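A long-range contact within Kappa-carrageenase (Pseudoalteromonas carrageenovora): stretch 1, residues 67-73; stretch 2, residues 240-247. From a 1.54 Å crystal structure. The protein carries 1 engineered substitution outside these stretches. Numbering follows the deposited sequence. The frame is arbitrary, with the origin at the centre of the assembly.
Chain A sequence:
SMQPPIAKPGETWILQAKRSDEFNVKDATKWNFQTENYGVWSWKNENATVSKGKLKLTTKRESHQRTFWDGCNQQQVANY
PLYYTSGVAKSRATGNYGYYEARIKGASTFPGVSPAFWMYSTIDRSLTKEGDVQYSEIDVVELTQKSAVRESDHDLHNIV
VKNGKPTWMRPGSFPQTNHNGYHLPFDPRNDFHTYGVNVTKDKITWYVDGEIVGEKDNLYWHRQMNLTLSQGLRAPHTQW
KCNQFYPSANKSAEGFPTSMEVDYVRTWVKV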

# COMPACT_ATOMS: atom_id res chain seq x y z
N THR A 67 3.76 -16.87 14.21
CA THR A 67 4.77 -16.19 15.00
C THR A 67 4.50 -14.71 14.80
O THR A 67 4.22 -14.26 13.69
CB THR A 67 6.19 -16.56 14.54
OG1 THR A 67 6.49 -17.90 14.95
CG2 THR A 67 7.21 -15.63 15.17
N PHE A 68 4.56 -13.96 15.89
CA PHE A 68 4.27 -12.53 15.86
C PHE A 68 5.38 -11.73 16.52
O PHE A 68 5.85 -12.09 17.60
CB PHE A 68 2.95 -12.31 16.61
CG PHE A 68 2.55 -10.87 16.75
CD1 PHE A 68 1.97 -10.19 15.69
CD2 PHE A 68 2.70 -10.22 17.97
CE1 PHE A 68 1.54 -8.87 15.84
CE2 PHE A 68 2.27 -8.90 18.13
CZ PHE A 68 1.68 -8.23 17.06
N TRP A 69 5.81 -10.66 15.86
CA TRP A 69 6.85 -9.82 16.43
C TRP A 69 6.20 -8.80 17.36
O TRP A 69 5.41 -7.96 16.93
CB TRP A 69 7.63 -9.08 15.34
CG TRP A 69 8.58 -8.05 15.88
CD1 TRP A 69 8.53 -6.71 15.69
CD2 TRP A 69 9.73 -8.30 16.71
NE1 TRP A 69 9.57 -6.09 16.35
CE2 TRP A 69 10.33 -7.04 16.98
CE3 TRP A 69 10.32 -9.45 17.24
CZ2 TRP A 69 11.48 -6.91 17.76
CZ3 TRP A 69 11.47 -9.32 18.02
CH2 TRP A 69 12.03 -8.06 18.27
N ASP A 70 6.52 -8.91 18.64
CA ASP A 70 6.02 -8.01 19.67
C ASP A 70 7.09 -6.95 19.88
O ASP A 70 7.92 -7.04 20.79
CB ASP A 70 5.79 -8.83 20.95
CG ASP A 70 5.34 -7.99 22.13
OD1 ASP A 70 5.10 -6.77 21.97
OD2 ASP A 70 5.22 -8.57 23.23
N GLY A 71 7.07 -5.95 19.00
CA GLY A 71 8.04 -4.87 19.05
C GLY A 71 8.16 -4.15 20.38
O GLY A 71 9.26 -3.81 20.81
N CYS A 72 7.04 -3.91 21.03
CA CYS A 72 7.06 -3.23 22.32
C CYS A 72 7.97 -3.95 23.30
O CYS A 72 8.69 -3.32 24.08
CB CYS A 72 5.65 -3.15 22.90
SG CYS A 72 4.51 -2.02 22.05
N ASN A 73 7.94 -5.28 23.27
CA ASN A 73 8.77 -6.07 24.16
C ASN A 73 10.01 -6.64 23.47
O ASN A 73 10.75 -7.42 24.07
CB ASN A 73 7.94 -7.20 24.77
CG ASN A 73 6.93 -6.69 25.78
OD1 ASN A 73 7.30 -6.06 26.77
ND2 ASN A 73 5.66 -6.96 25.53
N TRP A 240 -2.27 0.68 17.85
CA TRP A 240 -1.00 1.02 17.25
C TRP A 240 -0.04 1.54 18.31
O TRP A 240 -0.33 2.53 18.98
CB TRP A 240 -1.19 2.06 16.14
CG TRP A 240 0.08 2.65 15.64
CD1 TRP A 240 0.74 3.73 16.16
CD2 TRP A 240 0.88 2.18 14.55
NE1 TRP A 240 1.90 3.96 15.46
CE2 TRP A 240 2.01 3.03 14.47
CE3 TRP A 240 0.75 1.13 13.64
CZ2 TRP A 240 3.00 2.85 13.50
CZ3 TRP A 240 1.74 0.95 12.68
CH2 TRP A 240 2.85 1.81 12.62
N LYS A 241 1.09 0.86 18.45
CA LYS A 241 2.09 1.23 19.44
C LYS A 241 3.43 0.62 19.06
O LYS A 241 3.48 -0.41 18.39
CB LYS A 241 1.66 0.75 20.83
CG LYS A 241 1.32 -0.74 20.89
CD LYS A 241 0.98 -1.15 22.32
CE LYS A 241 0.72 -2.65 22.43
NZ LYS A 241 0.48 -3.05 23.84
N CYS A 242 4.51 1.26 19.49
CA CYS A 242 5.86 0.79 19.20
C CYS A 242 6.04 0.53 17.70
O CYS A 242 6.63 -0.47 17.29
CB CYS A 242 6.16 -0.48 20.01
SG CYS A 242 5.60 -0.33 21.74
N ASN A 243 5.50 1.46 16.91
CA ASN A 243 5.60 1.43 15.46
C ASN A 243 5.03 0.20 14.75
O ASN A 243 5.55 -0.22 13.71
CB ASN A 243 7.06 1.64 15.04
CG ASN A 243 7.59 2.99 15.50
OD1 ASN A 243 6.98 4.03 15.23
ND2 ASN A 243 8.73 2.98 16.18
N GLN A 244 3.97 -0.36 15.31
CA GLN A 244 3.34 -1.53 14.70
C GLN A 244 1.92 -1.72 15.22
O GLN A 244 1.53 -1.10 16.21
CB GLN A 244 4.14 -2.79 15.03
CG GLN A 244 3.99 -3.21 16.49
CD GLN A 244 4.59 -4.56 16.79
OE1 GLN A 244 5.80 -4.71 16.87
NE2 GLN A 244 3.73 -5.56 16.95
N PHE A 245 1.17 -2.57 14.54
CA PHE A 245 -0.20 -2.86 14.95
C PHE A 245 -0.22 -4.02 15.93
O PHE A 245 0.66 -4.88 15.94
CB PHE A 245 -1.06 -3.25 13.75
CG PHE A 245 -1.47 -2.09 12.89
CD1 PHE A 245 -2.31 -1.10 13.38
CD2 PHE A 245 -1.03 -2.00 11.57
CE1 PHE A 245 -2.71 -0.03 12.58
CE2 PHE A 245 -1.42 -0.94 10.75
CZ PHE A 245 -2.26 0.05 11.26
N TYR A 246 -1.26 -4.02 16.76
CA TYR A 246 -1.52 -5.06 17.73
C TYR A 246 -3.02 -5.28 17.61
O TYR A 246 -3.75 -4.38 17.22
CB TYR A 246 -1.18 -4.62 19.15
CG TYR A 246 0.29 -4.70 19.49
CD1 TYR A 246 1.17 -3.70 19.10
CD2 TYR A 246 0.80 -5.80 20.18
CE1 TYR A 246 2.53 -3.78 19.39
CE2 TYR A 246 2.16 -5.89 20.48
CZ TYR A 246 3.01 -4.88 20.08
OH TYR A 246 4.35 -4.96 20.38
N PRO A 247 -3.49 -6.50 17.90
CA PRO A 247 -4.94 -6.72 17.79
C PRO A 247 -5.68 -6.04 18.94
O PRO A 247 -5.12 -5.86 20.02
CB PRO A 247 -5.06 -8.24 17.84
CG PRO A 247 -3.90 -8.65 18.69
CD PRO A 247 -2.78 -7.75 18.23

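The shortest polar contact joins Y246 to D70. The phenol OH of Y246 donates to the carboxylate OD1 of D70 at 2.5 Å, a short bond between a hydroxyl and a charged acceptor. The CA-to-CB bond of D70 points away overall, yet the end of its side chain comes nearer and reaches the phenol. The same hydroxyl also accepts a bond, from the backbone N of C72 to OH of Y246 at 3.0 Å. The N-H...acceptor angle is 164°, so this bond is nearly straight. Y246 OH thus donates to a side chain and accepts from the backbone two residues further on.

Q244 uses both ends of its amide. NE2 of Q244 donates to the backbone O of W69 at 2.9 Å. OE1 of Q244 accepts from the backbone N of G71 at 2.8 Å, with a more bent angle of 136°. A single side chain therefore satisfies one backbone carbonyl and one backbone NH. G71 has no side chain, and this matters here. An ideal CB at this position would lie 2.4 Å from OE1 of Q244, a clash.

The covalent link is a disulfide. SG of C72 and SG of C242 are 2.0 Å apart, with chi3 at 99°. The CA atoms of C72 and C242 lie 5.2 Å apart. SG of C72 also sits 3.8 Å from CE1 of Y246, in an oblique position relative to the ring, and 3.6 Å from CG of K241.

The two strands do not pair through their backbones. The axes of strands 67-70 and 244-247 approach to 8.8 Å, and their directions differ by 121°. The gap is bridged by side chains, and every hydrogen bond between the stretches uses a side chain of Q244 or Y246.

F68 fills the space beside these polar groups. The F68 ring presents an edge to the face of Y246, offset, with centroids 5.6 Å apart and planes at 76°. CE2 of F68 is 3.8 Å from CE2 of Y246. CZ of F68 also lies 3.4 Å from NE2 of Q244.

Each stretch also has bonds of its own. ND2 of N73 donates to OD2 of D70 at 2.8 Å. In stretch 2, the backbone N of K241 donates to O of Q244 at 3.0 Å. The backbone N of Q244 donates to O of K241 at 3.1 Å. This pair of bonds closes the turn that carries C242.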